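Local structure of glutathione S-transferase delta (Bombyx mori, 3VK9) at residues F110-F114 / S167-I173; T105-R109 / A135-L139. The protein probably acts as a glutathione transferase, conjugating glutathione to electrophilic compounds, and works as a homodimer. All coordinates share one frame; numbering follows the deposited sequence.

Overall arrangement
Both contacts belong to the helical C-terminal domain of the glutathione transferase fold and share helix 89-119, with their centres about 11 Å apart. Interaction 2 uses residues 105-109 and pairs that helix with helix 126-142; interaction 1 uses the next turn, 110-114, against the loop that follows helix 156-167. Along the chain the segments alternate, 105-109, 110-114, 135-139, 167-173, so the two contacts interlock. L136 joins them directly: its CD1 lies 3.6 Å from I173 CG2 and also packs on L168. Helix 89-119 thus joins helix 126-142 and the loop after helix 156-167, and in interaction 2 it also meets the second subunit.

Interaction 1 (F110-F114 / S167-I173); sequences FSDYF and SLEASDI
A buried aromatic contact in the helical C-terminal domain of the GST fold joins one turn of helix 89-119 to the 3-10 turn and ST turn that follow helix 156-167. F110, Y113 and F114 lie on the same side of their helix and together they cover 167-173, F110 and F114 both reaching S171. The F110 ring is held between two aliphatic groups: L168 CD1 makes a CH-pi contact over one face, 3.6 Å from the ring centroid, while F114 CB lies over the opposite face, toward its rim. F110 CZ also comes within 3.7 Å of S167 O. F114 receives S171 CB over one face, 3.7 Å from the ring centroid, and its CE2 reaches A170 CB. Y113 turns its hydroxyl to the loop: with CG trans to the backbone N (chi1 171°), it extends toward D172 and donates from OH to OD1 at 2.7 Å. The bond uses the syn lone pair of OD1, and ring and carboxylate lie nearly coplanar, 12° apart. N129 of helix 126-142 is a second partner of this OH, and I173 CD1 packs 3.7 Å from Y113 CE2. A phenylalanine here would keep the ring but would probably leave D172 OD1 and N129 without their common mate, giving the carboxylate more freedom to turn. S167 OG bonds to A163 O and to R15 of the N-terminal domain, so S167 also reaches the thioredoxin-like domain. S171 fixes the loop from within: its OG donates to L168 O, which also accepts from S171 N, and accepts in turn from I173 N at 3.2 Å with an angle of 168°.

Interaction 2 (T105-R109 / A135-L139); sequences TLYQR and ALQLL
With OG1 beside the backbone N (chi1 -59°), which leaves CG2 anti to it, T105 turns that methyl toward A135, and R109, its CG beside its own N (chi1 -73°) and its chain extended from there to NE, brings CD to the same small residue. This is antiparallel helix packing within the C-terminal domain of the GST fold: segments of helices 89-119 and 126-142 run at 156° to each other with axes 10.0 Å apart at closest approach. A135 is the point of tightest backbone approach, its CA 5.3 Å from L106 CA. The A135 methyl fits against three groups of the facing helix: T105 CG2, L106 CA and R109 CD, each 4.0 Å from CB. No hydrogen bond crosses between the two segments, so the contact is one of apolar surfaces. L106 and L139 extend it toward helix 156-167, where both side chains touch V165; L106 CD1 reaches L139 CD2 at 4.0 Å in the conformer given, but L106 was modelled in two, which leaves the exact fit of its branches doubtful. The polar ends turn elsewhere. T105 OG1 hydrogen-bonds to Q51 of the second subunit, so this residue serves the helix pair with its methyl and the dimer interface with its hydroxyl. R109 NH1 donates to K131 O, one turn before A135 on helix 126-142, with E134 OE1 at most a long, weak ion-pair partner. Both helices thus help to place the arginine's flat end: T105 CG2, one turn back on R109's own helix, lies 3.7 Å above one face of the R109 guanidinium, offset toward its rim.

Interaction 1 (F110-F114 / S167-I173)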
loop_
_atom_site.group_PDB
_atom_site.type_symbol
_atom_site.label_atom_id
_atom_site.label_comp_id
_atom_site.label_asym_id
_atom_site.label_seq_id
_atom_site.Cartn_x
_atom_site.Cartn_y
_atom_site.Cartn_z
ATOM N N PHE A 110 -10.049 8.514 2.739
ATOM C CA PHE A 110 -11.215 8.355 3.591
ATOM C C PHE A 110 -10.837 8.497 5.049
ATOM O O PHE A 110 -11.473 9.230 5.781
ATOM C CB PHE A 110 -11.914 7.009 3.374
ATOM C CG PHE A 110 -12.985 6.716 4.407
ATOM C CD1 PHE A 110 -14.172 7.438 4.423
ATOM C CD2 PHE A 110 -12.789 5.735 5.380
ATOM C CE1 PHE A 110 -15.168 7.178 5.384
ATOM C CE2 PHE A 110 -13.769 5.474 6.340
ATOM C CZ PHE A 110 -14.964 6.197 6.339
ATOM N N SER A 111 -9.808 7.765 5.458
ATOM C CA SER A 111 -9.247 7.882 6.791
ATOM C C SER A 111 -8.954 9.347 7.134
ATOM O O SER A 111 -9.376 9.845 8.191
ATOM C CB SER A 111 -7.970 7.037 6.879
ATOM O OG SER A 111 -7.384 7.135 8.158
ATOM N N ASP A 112 -8.251 10.044 6.241
ATOM C CA ASP A 112 -7.863 11.443 6.492
ATOM C C ASP A 112 -9.066 12.349 6.697
ATOM O O ASP A 112 -9.043 13.288 7.508
ATOM C CB ASP A 112 -6.992 11.997 5.357
ATOM C CG ASP A 112 -5.581 11.426 5.372
ATOM O OD1 ASP A 112 -5.208 10.777 6.377
ATOM O OD2 ASP A 112 -4.845 11.629 4.381
ATOM N N TYR A 113 -10.124 12.058 5.954
ATOM C CA TYR A 113 -11.330 12.863 5.984
ATOM C C TYR A 113 -12.179 12.576 7.218
ATOM O O TYR A 113 -12.663 13.496 7.887
ATOM C CB TYR A 113 -12.163 12.571 4.726
ATOM C CG TYR A 113 -13.535 13.185 4.772
ATOM C CD1 TYR A 113 -13.691 14.567 4.789
ATOM C CD2 TYR A 113 -14.680 12.388 4.786
ATOM C CE1 TYR A 113 -14.943 15.146 4.828
ATOM C CE2 TYR A 113 -15.945 12.963 4.818
ATOM C CZ TYR A 113 -16.067 14.342 4.838
ATOM O OH TYR A 113 -17.315 14.939 4.873
ATOM N N PHE A 114 -12.342 11.286 7.509
ATOM C CA PHE A 114 -13.351 10.807 8.458
ATOM C C PHE A 114 -12.908 10.675 9.920
ATOM O O PHE A 114 -13.648 11.050 10.824
ATOM C CB PHE A 114 -13.921 9.474 7.966
ATOM C CG PHE A 114 -15.218 9.081 8.627
ATOM C CD1 PHE A 114 -16.244 9.989 8.756
ATOM C CD2 PHE A 114 -15.410 7.793 9.107
ATOM C CE1 PHE A 114 -17.443 9.625 9.359
ATOM C CE2 PHE A 114 -16.604 7.422 9.703
ATOM C CZ PHE A 114 -17.616 8.337 9.829
ATOM N N SER A 167 -17.186 0.978 4.376
ATOM C CA SER A 167 -17.000 1.812 5.562
ATOM C C SER A 167 -17.505 3.255 5.367
ATOM O O SER A 167 -17.840 3.931 6.338
ATOM C CB SER A 167 -15.533 1.831 5.997
ATOM O OG SER A 167 -15.004 0.528 6.027
ATOM N N LEU A 168 -17.564 3.720 4.117
ATOM C CA LEU A 168 -18.034 5.077 3.822
ATOM C C LEU A 168 -19.508 5.280 4.182
ATOM O O LEU A 168 -19.967 6.412 4.299
ATOM C CB LEU A 168 -17.838 5.412 2.332
ATOM C CG LEU A 168 -16.510 6.014 1.871
ATOM C CD1 LEU A 168 -15.358 5.118 2.288
ATOM C CD2 LEU A 168 -16.507 6.217 0.352
ATOM N N GLU A 169 -20.252 4.187 4.330
ATOM C CA GLU A 169 -21.658 4.283 4.718
ATOM C C GLU A 169 -21.815 4.851 6.131
ATOM O O GLU A 169 -22.894 5.266 6.524
ATOM C CB GLU A 169 -22.355 2.917 4.622
ATOM C CG GLU A 169 -22.441 2.328 3.218
ATOM C CD GLU A 169 -23.276 1.052 3.191
ATOM O OE1 GLU A 169 -23.731 0.631 4.270
ATOM O OE2 GLU A 169 -23.486 0.470 2.112
ATOM N N ALA A 170 -20.736 4.867 6.901
ATOM C CA ALA A 170 -20.791 5.441 8.237
ATOM C C ALA A 170 -20.646 6.962 8.201
ATOM O O ALA A 170 -20.823 7.622 9.210
ATOM C CB ALA A 170 -19.735 4.820 9.133
ATOM N N SER A 171 -20.328 7.504 7.029
ATOM C CA SER A 171 -20.034 8.927 6.876
ATOM C C SER A 171 -21.033 9.583 5.935
ATOM O O SER A 171 -22.030 8.982 5.557
ATOM C CB SER A 171 -18.645 9.108 6.265
ATOM O OG SER A 171 -18.675 8.700 4.900
ATOM N N ASP A 172 -20.728 10.811 5.539
ATOM C CA ASP A 172 -21.586 11.552 4.625
ATOM C C ASP A 172 -21.120 11.497 3.163
ATOM O O ASP A 172 -21.568 12.284 2.330
ATOM C CB ASP A 172 -21.758 13.005 5.097
ATOM C CG ASP A 172 -20.479 13.831 4.968
ATOM O OD1 ASP A 172 -19.403 13.271 4.690
ATOM O OD2 ASP A 172 -20.555 15.058 5.167
ATOM N N ILE A 173 -20.234 10.560 2.845
ATOM C CA ILE A 173 -19.799 10.404 1.467
ATOM C C ILE A 173 -20.769 9.500 0.713
ATOM O O ILE A 173 -20.890 8.300 1.000
ATOM C CB ILE A 173 -18.376 9.830 1.371
ATOM C CG1 ILE A 173 -17.375 10.751 2.080
ATOM C CG2 ILE A 173 -17.978 9.651 -0.074
ATOM C CD1 ILE A 173 -17.258 12.140 1.469
#

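Interaction 2 (T105-R109 / A135-L139)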
loop_
_atom_site.group_PDB
_atom_site.type_symbol
_atom_site.label_atom_id
_atom_site.label_comp_id
_atom_site.label_asym_id
_atom_site.label_seq_id
_atom_site.Cartn_x
_atom_site.Cartn_y
_atom_site.Cartn_z
ATOM N N THR A 105 -4.514 5.433 -1.547
ATOM C CA THR A 105 -5.368 6.474 -2.084
ATOM C C THR A 105 -6.774 6.461 -1.496
ATOM O O THR A 105 -7.138 7.375 -0.759
ATOM C CB THR A 105 -5.445 6.414 -3.626
ATOM O OG1 THR A 105 -4.125 6.568 -4.172
ATOM C CG2 THR A 105 -6.356 7.525 -4.175
ATOM N N LEU A 106 -7.560 5.432 -1.799
ATOM C CA LEU A 106 -8.962 5.442 -1.398
ATOM C C LEU A 106 -9.117 5.420 0.118
ATOM O O LEU A 106 -9.717 6.327 0.708
ATOM C CB LEU A 106 -9.755 4.301 -2.053
ATOM C CG LEU A 106 -11.272 4.527 -2.023
ATOM C CD1 LEU A 106 -11.895 4.195 -3.362
ATOM C CD2 LEU A 106 -11.954 3.754 -0.885
ATOM N N TYR A 107 -8.569 4.402 0.759
ATOM C CA TYR A 107 -8.774 4.297 2.189
ATOM C C TYR A 107 -7.987 5.371 2.945
ATOM O O TYR A 107 -8.442 5.897 3.954
ATOM C CB TYR A 107 -8.479 2.886 2.713
ATOM C CG TYR A 107 -8.872 2.763 4.161
ATOM C CD1 TYR A 107 -10.189 2.541 4.519
ATOM C CD2 TYR A 107 -7.941 2.925 5.167
ATOM C CE1 TYR A 107 -10.570 2.465 5.850
ATOM C CE2 TYR A 107 -8.314 2.850 6.510
ATOM C CZ TYR A 107 -9.631 2.615 6.837
ATOM O OH TYR A 107 -10.011 2.532 8.158
ATOM N N GLN A 108 -6.825 5.734 2.428
ATOM C CA GLN A 108 -6.042 6.792 3.052
ATOM C C GLN A 108 -6.826 8.097 3.058
ATOM O O GLN A 108 -6.884 8.790 4.063
ATOM C CB GLN A 108 -4.709 6.978 2.321
ATOM C CG GLN A 108 -3.811 8.005 2.970
ATOM C CD GLN A 108 -3.400 7.592 4.374
ATOM O OE1 GLN A 108 -2.753 6.553 4.570
ATOM N NE2 GLN A 108 -3.793 8.392 5.364
ATOM N N ARG A 109 -7.429 8.429 1.925
ATOM C CA ARG A 109 -8.157 9.679 1.810
ATOM C C ARG A 109 -9.368 9.658 2.706
ATOM O O ARG A 109 -9.665 10.655 3.366
ATOM C CB ARG A 109 -8.543 9.955 0.354
ATOM C CG ARG A 109 -7.331 10.356 -0.455
ATOM C CD ARG A 109 -7.624 10.483 -1.920
ATOM N NE ARG A 109 -6.414 10.863 -2.633
ATOM C CZ ARG A 109 -6.412 11.432 -3.829
ATOM N NH1 ARG A 109 -7.561 11.697 -4.424
ATOM N NH2 ARG A 109 -5.265 11.747 -4.417
ATOM N N ALA A 135 -10.992 10.064 -5.355
ATOM C CA ALA A 135 -10.638 8.653 -5.283
ATOM C C ALA A 135 -11.786 7.802 -5.854
ATOM O O ALA A 135 -11.567 6.842 -6.591
ATOM C CB ALA A 135 -10.326 8.265 -3.874
ATOM N N LEU A 136 -13.012 8.187 -5.529
ATOM C CA LEU A 136 -14.187 7.482 -6.016
ATOM C C LEU A 136 -14.369 7.645 -7.520
ATOM O O LEU A 136 -14.830 6.731 -8.191
ATOM C CB LEU A 136 -15.440 7.967 -5.278
ATOM C CG LEU A 136 -15.644 7.461 -3.841
ATOM C CD1 LEU A 136 -16.737 8.267 -3.103
ATOM C CD2 LEU A 136 -15.975 5.975 -3.842
ATOM N N GLN A 137 -14.039 8.822 -8.035
ATOM C CA GLN A 137 -14.081 9.060 -9.472
ATOM C C GLN A 137 -13.091 8.155 -10.207
ATOM O O GLN A 137 -13.406 7.599 -11.254
ATOM C CB GLN A 137 -13.800 10.537 -9.782
ATOM C CG GLN A 137 -14.963 11.449 -9.418
ATOM C CD GLN A 137 -14.535 12.878 -9.107
ATOM O OE1 GLN A 137 -13.478 13.342 -9.557
ATOM N NE2 GLN A 137 -15.356 13.582 -8.325
ATOM N N LEU A 138 -11.902 7.999 -9.643
ATOM C CA LEU A 138 -10.917 7.052 -10.171
ATOM C C LEU A 138 -11.458 5.618 -10.148
ATOM O O LEU A 138 -11.301 4.867 -11.120
ATOM C CB LEU A 138 -9.608 7.141 -9.386
ATOM C CG LEU A 138 -8.795 8.428 -9.617
ATOM C CD1 LEU A 138 -7.641 8.541 -8.606
ATOM C CD2 LEU A 138 -8.255 8.481 -11.043
ATOM N N LEU A 139 -12.114 5.243 -9.051
ATOM C CA LEU A 139 -12.669 3.892 -8.935
ATOM C C LEU A 139 -13.739 3.716 -10.007
ATOM O O LEU A 139 -13.817 2.686 -10.680
ATOM C CB LEU A 139 -13.280 3.668 -7.543
ATOM C CG LEU A 139 -13.898 2.293 -7.286
ATOM C CD1 LEU A 139 -12.948 1.166 -7.688
ATOM C CD2 LEU A 139 -14.317 2.123 -5.821
#